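Local coordinates for citryl-spermidine/3,4-dihydroxybenzoyl-citryl-spermidine:spermidine ligase (Bacillus anthracis, PDB 3TO3), which catalyses the ATP-dependent condensation of spermidine with N(8)-citryl-spermidine or its 3,4-dihydroxybenzoyl derivative during biosynthesis of the siderophore petrobactin, at residues B[346-351]-B[370-375]; B[432-437]-B[462-467]; B[439-444]-B[457-462]. All blocks are in the same frame, centred on the assembly; numbering follows the deposited sequence.

Contact 1 (B[346-351]-B[370-375]); sequences LLKEFS and WRESVH
Glu349 and Arg371 run side by side, pointing the same way, and meet in a salt bridge of 3.0 Å between Glu349 OE2 and Arg371 NH1. The carboxylate oxygen arrives at the edge of the guanidinium, close to its plane, although the two flat groups are turned 59° apart. A water ties the same corner to the main chain: it accepts from Arg371 NH1 at 2.9 Å and donates to Leu347 O.

Next to this pair, the backbone of Lys348 is gripped twice by Glu372. The backbone N of Glu372 donates to Lys348 O at 3.0 Å, while Lys348 N reaches Glu372 OE1, also at 3.0 Å, from above the carboxylate plane. Glu372 is extended beyond CG (chi2 -180°) and lies side by side with Lys348. A third link, a weak salt bridge of 3.4 Å, joins Lys348 NZ to Glu372 OE2. Phe350 packs alongside: Trp370 CB lies over one face of its ring and Glu372 N at the edge. Further along, Trp370 N bonds to Ser351 O at 2.9 Å.

Residues outside the two segments hold the same groups. Asp459 makes a salt bridge to Arg371, the backbone N of Phe460 donates to Glu349 OE2, and Tyr377 OH bonds to Glu372 OE1. Phe350 rests on Ile210 and Ile214 of helix 208-219. The whole is the meeting of strands 345-355 and 367-371, an antiparallel beta hairpin that carries the Arg371 side chain to about 4 Å from the bound ATP, nearest atoms.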
loop_
_atom_site.group_PDB
_atom_site.type_symbol
_atom_site.label_atom_id
_atom_site.label_comp_id
_atom_site.label_asym_id
_atom_site.label_seq_id
_atom_site.Cartn_x
_atom_site.Cartn_y
_atom_site.Cartn_z
ATOM N N LEU B 346 28.383 -21.241 13.870
ATOM C CA LEU B 346 27.968 -20.005 13.186
ATOM C C LEU B 346 27.421 -20.375 11.817
ATOM O O LEU B 346 28.169 -20.880 10.999
ATOM C CB LEU B 346 29.148 -19.051 13.024
ATOM C CG LEU B 346 29.812 -18.579 14.313
ATOM C CD1 LEU B 346 30.880 -17.594 13.960
ATOM C CD2 LEU B 346 28.838 -17.945 15.247
ATOM N N LEU B 347 26.134 -20.165 11.546
ATOM C CA LEU B 347 25.649 -20.592 10.231
ATOM C C LEU B 347 26.116 -19.506 9.259
ATOM O O LEU B 347 25.663 -18.352 9.309
ATOM C CB LEU B 347 24.122 -20.700 10.212
ATOM C CG LEU B 347 23.538 -21.661 11.238
ATOM C CD1 LEU B 347 22.035 -21.595 11.224
ATOM C CD2 LEU B 347 24.046 -23.111 10.961
ATOM N N LYS B 348 26.994 -19.889 8.341
ATOM C CA LYS B 348 27.706 -18.899 7.565
ATOM C C LYS B 348 26.799 -18.399 6.454
ATOM O O LYS B 348 26.142 -19.209 5.795
ATOM C CB LYS B 348 29.002 -19.474 6.988
ATOM C CG LYS B 348 30.079 -19.813 8.023
ATOM C CD LYS B 348 31.368 -20.312 7.324
ATOM C CE LYS B 348 32.251 -21.208 8.233
ATOM N NZ LYS B 348 31.812 -22.645 8.380
ATOM N N GLU B 349 26.782 -17.081 6.236
ATOM C CA GLU B 349 26.106 -16.563 5.074
ATOM C C GLU B 349 27.256 -16.545 4.079
ATOM O O GLU B 349 28.005 -15.584 4.001
ATOM C CB GLU B 349 25.641 -15.126 5.441
ATOM C CG GLU B 349 24.444 -15.139 6.467
ATOM C CD GLU B 349 24.291 -13.904 7.370
ATOM O OE1 GLU B 349 24.884 -12.829 7.151
ATOM O OE2 GLU B 349 23.541 -14.009 8.345
ATOM N N PHE B 350 27.322 -17.572 3.235
ATOM C CA PHE B 350 28.576 -17.826 2.546
ATOM C C PHE B 350 28.578 -17.314 1.110
ATOM O O PHE B 350 29.601 -17.336 0.415
ATOM C CB PHE B 350 28.963 -19.321 2.627
ATOM C CG PHE B 350 27.970 -20.229 1.982
ATOM C CD1 PHE B 350 26.920 -20.760 2.721
ATOM C CD2 PHE B 350 28.051 -20.519 0.634
ATOM C CE1 PHE B 350 25.985 -21.568 2.141
ATOM C CE2 PHE B 350 27.109 -21.329 0.040
ATOM C CZ PHE B 350 26.069 -21.865 0.799
ATOM N N SER B 351 27.432 -16.830 0.671
ATOM C CA SER B 351 27.336 -16.297 -0.670
ATOM C C SER B 351 26.194 -15.293 -0.762
ATOM O O SER B 351 25.233 -15.367 0.019
ATOM C CB SER B 351 27.141 -17.448 -1.631
ATOM O OG SER B 351 27.291 -17.013 -2.948
ATOM N N TRP B 370 22.704 -16.634 0.735
ATOM C CA TRP B 370 22.584 -18.066 1.022
ATOM C C TRP B 370 23.203 -18.334 2.367
ATOM O O TRP B 370 24.194 -17.720 2.713
ATOM C CB TRP B 370 23.283 -18.911 -0.022
ATOM C CG TRP B 370 22.562 -19.080 -1.302
ATOM C CD1 TRP B 370 21.692 -20.073 -1.603
ATOM C CD2 TRP B 370 22.670 -18.267 -2.492
ATOM N NE1 TRP B 370 21.252 -19.950 -2.899
ATOM C CE2 TRP B 370 21.820 -18.836 -3.464
ATOM C CE3 TRP B 370 23.396 -17.116 -2.826
ATOM C CZ2 TRP B 370 21.661 -18.289 -4.760
ATOM C CZ3 TRP B 370 23.247 -16.579 -4.116
ATOM C CH2 TRP B 370 22.374 -17.169 -5.061
ATOM N N ARG B 371 22.619 -19.244 3.141
ATOM C CA ARG B 371 23.149 -19.532 4.473
ATOM C C ARG B 371 23.229 -21.043 4.735
ATOM O O ARG B 371 22.376 -21.797 4.249
ATOM C CB ARG B 371 22.313 -18.805 5.530
ATOM C CG ARG B 371 22.281 -19.465 6.865
ATOM C CD ARG B 371 21.923 -18.470 7.966
ATOM N NE ARG B 371 20.558 -17.989 7.904
ATOM C CZ ARG B 371 20.202 -16.731 8.165
ATOM N NH1 ARG B 371 21.109 -15.829 8.493
ATOM N NH2 ARG B 371 18.932 -16.373 8.100
ATOM N N GLU B 372 24.258 -21.485 5.471
ATOM C CA GLU B 372 24.436 -22.918 5.770
ATOM C C GLU B 372 23.225 -23.477 6.502
ATOM O O GLU B 372 22.722 -22.856 7.442
ATOM C CB GLU B 372 25.653 -23.168 6.677
ATOM C CG GLU B 372 26.995 -22.900 6.075
ATOM C CD GLU B 372 28.126 -23.184 7.067
ATOM O OE1 GLU B 372 28.034 -22.701 8.238
ATOM O OE2 GLU B 372 29.096 -23.895 6.671
ATOM N N SER B 373 22.780 -24.656 6.101
ATOM C CA SER B 373 21.721 -25.374 6.823
ATOM C C SER B 373 22.228 -25.810 8.175
ATOM O O SER B 373 23.328 -26.340 8.265
ATOM C CB SER B 373 21.349 -26.647 6.061
ATOM O OG SER B 373 20.293 -27.316 6.725
ATOM N N VAL B 374 21.439 -25.624 9.222
ATOM C CA VAL B 374 21.826 -26.125 10.542
ATOM C C VAL B 374 22.025 -27.659 10.545
ATOM O O VAL B 374 22.763 -28.200 11.373
ATOM C CB VAL B 374 20.790 -25.756 11.618
ATOM C CG1 VAL B 374 19.602 -26.697 11.546
ATOM C CG2 VAL B 374 21.413 -25.831 12.979
ATOM N N HIS B 375 21.391 -28.358 9.611
ATOM C CA HIS B 375 21.576 -29.816 9.506
ATOM C C HIS B 375 22.980 -30.275 9.141
ATOM O O HIS B 375 23.346 -31.408 9.416
ATOM C CB HIS B 375 20.548 -30.436 8.566
ATOM C CG HIS B 375 19.147 -30.233 9.031
ATOM N ND1 HIS B 375 18.615 -30.928 10.093
ATOM C CD2 HIS B 375 18.188 -29.372 8.621
ATOM C CE1 HIS B 375 17.376 -30.524 10.302
ATOM N NE2 HIS B 375 17.095 -29.577 9.423
HETATM O O HOH W 1 23.667 -16.481 9.704
#

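Contact 2 (B[432-437]-B[462-467]); sequences HGIALE and EGLEFY
Leu436 and Leu464 make the closest contact between two side chains here, Leu436 CD2 lying 3.7 Å from Leu464 CD1 as the two chains pass at a slant. Leu464 CG stands anti to its backbone N (chi1 174°), and the CD1 branch beyond it also comes near Ile434 CG2. Leu328 of helix 315-333 packs against all three aliphatic side chains, which are buried.

The backbones beside them are joined by hydrogen bonds. Ala435 and Glu465 form a hydrogen-bonded antiparallel pair: Ala435 N donates to Glu465 O at 2.8 Å, and Glu465 N returns a bond to Ala435 O at 2.9 Å. A third bond, Tyr467 N to Gly433 O at 3.0 Å, follows. Phe466 CB also presses on that oxygen, 3.4 Å from Gly433 O, while its ring turns off to meet Trp327 edge to face. Between those rungs Ile434 and Phe466 make the non-hydrogen-bonded pair. Strand 434-435 is thereby the outer member of a small mixed three-stranded sheet, with 465-467 in the middle and 497-498 running parallel to it beyond. Gly433, with positive phi (55°), is the residue at which the chain leaves helix 410-432 to enter this sheet.

Toward Glu437 and Gly463 the strand pairing has ended and both residues are partly exposed. Contact persists there through a single long side chain: Glu437 CG is anti to the backbone N, the chain stays extended beyond it, and OE2 of Glu437 comes to 3.4 Å from Gly463 CA, where glycine presents no side chain. This end of the contact is near the nucleotide site, the Glu437 side chain about 6 Å from the bound magnesium ion, nearest atoms.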
loop_
_atom_site.group_PDB
_atom_site.type_symbol
_atom_site.label_atom_id
_atom_site.label_comp_id
_atom_site.label_asym_id
_atom_site.label_seq_id
_atom_site.Cartn_x
_atom_site.Cartn_y
_atom_site.Cartn_z
ATOM N N HIS B 432 36.633 -10.916 22.429
ATOM C CA HIS B 432 36.797 -10.410 21.072
ATOM C C HIS B 432 36.313 -9.003 20.698
ATOM O O HIS B 432 36.593 -8.545 19.591
ATOM C CB HIS B 432 36.249 -11.454 20.100
ATOM C CG HIS B 432 36.923 -12.775 20.246
ATOM N ND1 HIS B 432 38.202 -13.000 19.789
ATOM C CD2 HIS B 432 36.531 -13.918 20.853
ATOM C CE1 HIS B 432 38.565 -14.232 20.092
ATOM N NE2 HIS B 432 37.570 -14.812 20.736
ATOM N N GLY B 433 35.636 -8.313 21.616
ATOM C CA GLY B 433 34.928 -7.079 21.282
ATOM C C GLY B 433 33.897 -7.149 20.150
ATOM O O GLY B 433 33.686 -6.187 19.422
ATOM N N ILE B 434 33.219 -8.275 20.014
ATOM C CA ILE B 434 32.272 -8.437 18.934
ATOM C C ILE B 434 30.881 -8.727 19.506
ATOM O O ILE B 434 30.692 -9.720 20.197
ATOM C CB ILE B 434 32.678 -9.616 18.062
ATOM C CG1 ILE B 434 33.991 -9.317 17.349
ATOM C CG2 ILE B 434 31.609 -9.933 17.050
ATOM C CD1 ILE B 434 34.429 -10.435 16.451
ATOM N N ALA B 435 29.899 -7.873 19.232
ATOM C CA ALA B 435 28.560 -8.167 19.728
ATOM C C ALA B 435 27.654 -8.565 18.572
ATOM O O ALA B 435 27.314 -7.754 17.717
ATOM C CB ALA B 435 28.008 -7.005 20.468
ATOM N N LEU B 436 27.306 -9.842 18.532
ATOM C CA LEU B 436 26.342 -10.348 17.582
ATOM C C LEU B 436 25.014 -9.896 18.116
ATOM O O LEU B 436 24.859 -9.750 19.332
ATOM C CB LEU B 436 26.410 -11.872 17.532
ATOM C CG LEU B 436 27.827 -12.334 17.154
ATOM C CD1 LEU B 436 27.955 -13.834 17.198
ATOM C CD2 LEU B 436 28.182 -11.794 15.776
ATOM N N GLU B 437 24.052 -9.689 17.225
ATOM C CA GLU B 437 22.740 -9.317 17.684
ATOM C C GLU B 437 22.157 -10.629 18.211
ATOM O O GLU B 437 21.954 -11.608 17.509
ATOM C CB GLU B 437 21.920 -8.816 16.515
ATOM C CG GLU B 437 20.828 -7.840 16.871
ATOM C CD GLU B 437 19.891 -7.581 15.686
ATOM O OE1 GLU B 437 18.890 -6.854 15.873
ATOM O OE2 GLU B 437 20.151 -8.111 14.575
ATOM N N GLU B 462 23.187 -7.951 8.869
ATOM C CA GLU B 462 22.593 -6.697 9.360
ATOM C C GLU B 462 22.956 -6.245 10.782
ATOM O O GLU B 462 23.248 -5.068 11.000
ATOM C CB GLU B 462 21.071 -6.736 9.207
ATOM C CG GLU B 462 20.425 -8.004 9.781
ATOM C CD GLU B 462 18.959 -8.147 9.388
ATOM O OE1 GLU B 462 18.437 -7.250 8.678
ATOM O OE2 GLU B 462 18.333 -9.158 9.795
ATOM N N GLY B 463 22.931 -7.180 11.733
ATOM C CA GLY B 463 22.927 -6.851 13.152
ATOM C C GLY B 463 24.210 -6.518 13.914
ATOM O O GLY B 463 24.230 -5.653 14.800
ATOM N N LEU B 464 25.281 -7.204 13.553
ATOM C CA LEU B 464 26.543 -7.160 14.262
ATOM C C LEU B 464 27.138 -5.759 14.540
ATOM O O LEU B 464 27.186 -4.880 13.673
ATOM C CB LEU B 464 27.519 -8.019 13.474
ATOM C CG LEU B 464 28.974 -8.114 13.842
ATOM C CD1 LEU B 464 29.491 -9.438 13.304
ATOM C CD2 LEU B 464 29.733 -6.943 13.259
ATOM N N GLU B 465 27.571 -5.568 15.779
ATOM C CA GLU B 465 28.371 -4.423 16.159
ATOM C C GLU B 465 29.731 -4.894 16.695
ATOM O O GLU B 465 29.857 -6.005 17.207
ATOM C CB GLU B 465 27.635 -3.588 17.208
ATOM C CG GLU B 465 26.369 -2.953 16.661
ATOM C CD GLU B 465 25.687 -1.978 17.628
ATOM O OE1 GLU B 465 26.145 -1.808 18.775
ATOM O OE2 GLU B 465 24.678 -1.371 17.226
ATOM N N PHE B 466 30.745 -4.048 16.588
ATOM C CA PHE B 466 32.035 -4.346 17.194
ATOM C C PHE B 466 32.752 -3.090 17.684
ATOM O O PHE B 466 32.490 -1.986 17.208
ATOM C CB PHE B 466 32.932 -5.155 16.245
ATOM C CG PHE B 466 33.452 -4.378 15.082
ATOM C CD1 PHE B 466 34.569 -3.561 15.222
ATOM C CD2 PHE B 466 32.847 -4.482 13.836
ATOM C CE1 PHE B 466 35.065 -2.855 14.142
ATOM C CE2 PHE B 466 33.329 -3.768 12.747
ATOM C CZ PHE B 466 34.445 -2.957 12.901
ATOM N N TYR B 467 33.624 -3.273 18.670
ATOM C CA TYR B 467 34.367 -2.179 19.245
ATOM C C TYR B 467 35.830 -2.423 18.914
ATOM O O TYR B 467 36.457 -3.322 19.463
ATOM C CB TYR B 467 34.141 -2.099 20.761
ATOM C CG TYR B 467 34.829 -0.902 21.397
ATOM C CD1 TYR B 467 34.578 0.388 20.943
ATOM C CD2 TYR B 467 35.750 -1.062 22.439
ATOM C CE1 TYR B 467 35.218 1.476 21.503
ATOM C CE2 TYR B 467 36.398 0.035 23.014
ATOM C CZ TYR B 467 36.124 1.297 22.545
ATOM O OH TYR B 467 36.768 2.397 23.099
#

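Contact 3 (B[439-444]-B[457-462]); sequences HGQNMI and LKDFHE. With ATP (adenosine-5'-triphosphate), chain E.
Asn442 and Asp459 bring flat groups together with their planes 74° apart, the two side chains crossing at about a right angle. Just beyond, the Phe460 ring has Lys458 C over one face, 3.9 Å above the plane and offset toward the rim, and Leu457 CB in plane at its edge.

Lys458 is the main polar link. Its backbone N donates to Asn442 O at 2.9 Å. Its side chain runs extended to CE, and the bend at chi4 (68°) brings NZ to Gln441 O, 2.7 Å away and nearly in line with the carbonyl bond. Lys458 NZ also forms a salt bridge of 3.6 Å with Asp459 OD2. The other carboxylate oxygen, OD1, is bound by Lys299 as well as Arg371.

Gln441, Asn442 and Asp459 all belong to the magnesium site seen here. Gln441 lies against the nucleotide as well, its CB 3.6 Å from ATP N3. Glu462 OE2 is modelled 2.7 Å from ATP O2B, but this side chain is poorly ordered.

Selenomethionine Met443 and Leu457 lie side by side, Met443 CG 3.7 Å from Leu457 CD2, where strands 443-448 and 451-457 pair antiparallel. Helix 502-528 packs on Met443, helix 315-333 covers Phe460 and His461, and Leu347 of strand 345-355 touches Ile444 and Lys458.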
loop_
_atom_site.group_PDB
_atom_site.type_symbol
_atom_site.label_atom_id
_atom_site.label_comp_id
_atom_site.label_asym_id
_atom_site.label_seq_id
_atom_site.Cartn_x
_atom_site.Cartn_y
_atom_site.Cartn_z
ATOM N N HIS B 439 19.246 -11.347 19.924
ATOM C CA HIS B 439 17.828 -11.516 20.224
ATOM C C HIS B 439 17.437 -12.991 20.011
ATOM O O HIS B 439 18.258 -13.821 19.596
ATOM C CB HIS B 439 16.959 -10.628 19.329
ATOM C CG HIS B 439 17.222 -9.150 19.452
ATOM N ND1 HIS B 439 17.645 -8.382 18.389
ATOM C CD2 HIS B 439 17.056 -8.289 20.488
ATOM C CE1 HIS B 439 17.753 -7.117 18.765
ATOM N NE2 HIS B 439 17.394 -7.031 20.033
ATOM N N GLY B 440 16.181 -13.320 20.288
ATOM C CA GLY B 440 15.745 -14.706 20.263
ATOM C C GLY B 440 15.765 -15.416 18.920
ATOM O O GLY B 440 15.985 -16.633 18.862
ATOM N N GLN B 441 15.545 -14.669 17.843
ATOM C CA GLN B 441 15.401 -15.271 16.529
ATOM C C GLN B 441 16.759 -15.491 15.847
ATOM O O GLN B 441 16.835 -16.117 14.787
ATOM C CB GLN B 441 14.474 -14.410 15.657
ATOM C CG GLN B 441 13.547 -15.216 14.728
ATOM C CD GLN B 441 14.061 -15.297 13.281
ATOM O OE1 GLN B 441 14.838 -14.445 12.839
ATOM N NE2 GLN B 441 13.623 -16.327 12.543
ATOM N N ASN B 442 17.831 -14.985 16.458
ATOM C CA ASN B 442 19.179 -15.168 15.929
ATOM C C ASN B 442 19.910 -16.379 16.490
ATOM O O ASN B 442 21.083 -16.614 16.170
ATOM C CB ASN B 442 20.033 -13.935 16.203
ATOM C CG ASN B 442 19.560 -12.739 15.425
ATOM O OD1 ASN B 442 19.802 -11.591 15.809
ATOM N ND2 ASN B 442 18.837 -13.003 14.333
HETATM N N MSE B 443 19.226 -17.122 17.351
HETATM C CA MSE B 443 19.890 -18.124 18.149
HETATM C C MSE B 443 19.127 -19.426 18.059
HETATM O O MSE B 443 17.898 -19.453 18.082
HETATM C CB MSE B 443 19.977 -17.670 19.607
HETATM C CG MSE B 443 20.901 -16.491 19.841
HETATM SE SE MSE B 443 20.853 -15.772 21.699
HETATM C CE MSE B 443 21.602 -17.274 22.680
ATOM N N ILE B 444 19.875 -20.507 17.966
ATOM C CA ILE B 444 19.311 -21.837 17.889
ATOM C C ILE B 444 19.928 -22.711 18.957
ATOM O O ILE B 444 21.142 -22.880 18.984
ATOM C CB ILE B 444 19.561 -22.437 16.497
ATOM C CG1 ILE B 444 18.916 -21.526 15.449
ATOM C CG2 ILE B 444 19.004 -23.853 16.431
ATOM C CD1 ILE B 444 19.057 -22.003 14.039
ATOM N N LEU B 457 24.372 -19.676 15.882
ATOM C CA LEU B 457 24.023 -18.265 15.717
ATOM C C LEU B 457 23.855 -17.966 14.251
ATOM O O LEU B 457 24.500 -18.591 13.401
ATOM C CB LEU B 457 25.091 -17.365 16.334
ATOM C CG LEU B 457 25.394 -17.681 17.800
ATOM C CD1 LEU B 457 26.812 -17.303 18.139
ATOM C CD2 LEU B 457 24.398 -16.974 18.703
ATOM N N LYS B 458 22.957 -17.048 13.945
ATOM C CA LYS B 458 22.698 -16.687 12.555
ATOM C C LYS B 458 22.338 -15.212 12.465
ATOM O O LYS B 458 22.230 -14.546 13.501
ATOM C CB LYS B 458 21.588 -17.555 11.950
ATOM C CG LYS B 458 20.244 -17.562 12.721
ATOM C CD LYS B 458 19.250 -18.459 11.947
ATOM C CE LYS B 458 17.801 -18.386 12.495
ATOM N NZ LYS B 458 17.168 -17.041 12.256
ATOM N N ASP B 459 22.120 -14.748 11.227
ATOM C CA ASP B 459 21.847 -13.352 10.890
ATOM C C ASP B 459 22.901 -12.348 11.371
ATOM O O ASP B 459 22.644 -11.566 12.289
ATOM C CB ASP B 459 20.448 -12.935 11.365
ATOM C CG ASP B 459 19.341 -13.500 10.487
ATOM O OD1 ASP B 459 19.524 -13.565 9.250
ATOM O OD2 ASP B 459 18.289 -13.898 11.035
ATOM N N PHE B 460 24.094 -12.428 10.786
ATOM C CA PHE B 460 25.223 -11.484 10.973
ATOM C C PHE B 460 25.206 -10.219 10.110
ATOM O O PHE B 460 25.656 -9.154 10.522
ATOM C CB PHE B 460 26.542 -12.239 10.758
ATOM C CG PHE B 460 26.539 -13.582 11.413
ATOM C CD1 PHE B 460 26.177 -13.692 12.745
ATOM C CD2 PHE B 460 26.802 -14.736 10.685
ATOM C CE1 PHE B 460 26.151 -14.938 13.363
ATOM C CE2 PHE B 460 26.754 -15.983 11.292
ATOM C CZ PHE B 460 26.428 -16.089 12.628
ATOM N N HIS B 461 24.715 -10.351 8.891
ATOM C CA HIS B 461 24.962 -9.336 7.913
ATOM C C HIS B 461 24.394 -7.969 8.321
ATOM O O HIS B 461 25.010 -6.935 8.052
ATOM C CB HIS B 461 24.449 -9.791 6.545
ATOM C CG HIS B 461 22.963 -9.793 6.438
ATOM N ND1 HIS B 461 22.183 -10.818 6.932
ATOM C CD2 HIS B 461 22.107 -8.885 5.917
ATOM C CE1 HIS B 461 20.910 -10.548 6.710
ATOM N NE2 HIS B 461 20.836 -9.376 6.100
ATOM N N GLU B 462 23.187 -7.951 8.869
ATOM C CA GLU B 462 22.593 -6.697 9.360
ATOM C C GLU B 462 22.956 -6.245 10.782
ATOM O O GLU B 462 23.248 -5.068 11.000
ATOM C CB GLU B 462 21.071 -6.736 9.207
ATOM C CG GLU B 462 20.425 -8.004 9.781
ATOM C CD GLU B 462 18.959 -8.147 9.388
ATOM O OE1 GLU B 462 18.437 -7.250 8.678
ATOM O OE2 GLU B 462 18.333 -9.158 9.795
HETATM P PB ATP E . 15.395 -12.042 9.397
HETATM O O1B ATP E . 14.729 -12.215 8.056
HETATM O O2B ATP E . 16.332 -10.864 9.347
HETATM O O3B ATP E . 16.161 -13.362 9.779
HETATM P PA ATP E . 13.382 -10.592 10.510
HETATM O O1A ATP E . 13.201 -10.118 9.081
HETATM O O2A ATP E . 13.943 -9.507 11.422
HETATM O O3A ATP E . 14.343 -11.814 10.531
HETATM O "O5'" ATP E . 11.969 -11.040 11.029
HETATM C "C5'" ATP E . 11.845 -12.039 11.972
HETATM C "C4'" ATP E . 10.603 -12.116 12.663
HETATM O "O4'" ATP E . 10.778 -12.871 13.910
HETATM C "C3'" ATP E . 10.142 -10.767 13.062
HETATM O "O3'" ATP E . 8.912 -10.505 12.505
HETATM C "C2'" ATP E . 10.063 -10.812 14.533
HETATM O "O2'" ATP E . 9.002 -10.083 14.988
HETATM C "C1'" ATP E . 9.883 -12.268 14.795
HETATM N N9 ATP E . 10.092 -12.688 16.155
HETATM C C8 ATP E . 9.220 -13.437 16.853
HETATM N N7 ATP E . 9.737 -13.639 18.073
HETATM C C5 ATP E . 10.940 -13.028 18.157
HETATM C C6 ATP E . 11.895 -12.922 19.178
HETATM N N6 ATP E . 11.648 -13.552 20.446
HETATM N N1 ATP E . 13.031 -12.225 18.948
HETATM C C2 ATP E . 13.244 -11.638 17.751
HETATM N N3 ATP E . 12.341 -11.720 16.748
HETATM C C4 ATP E . 11.181 -12.407 16.920
#

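How the contacts relate
Contact 3 is the hub, its centre about 11 Å from the centre of each of the others, whereas contacts 1 and 2, their centres about 18 Å apart, do not touch (nearest atoms about 5 Å). Contacts 1 and 3 share a sheet: Leu347 N probably bonds to Leu457 O at 2.9 Å, and Arg371 NH1 reaches Asp459 OD1 at 2.9 Å, joining the hairpin to the magnesium site. Contact 3 is nested within the loop that contact 2 closes, and the two share Glu462, an ATP-binding residue. Leu436 CD1 also meets Leu457 CD1 at 3.8 Å. Arg371, about 4 Å from ATP, lies in the IucA/IucC region; Gln441, Asp459 and Glu462 lie in the FhuF-like one.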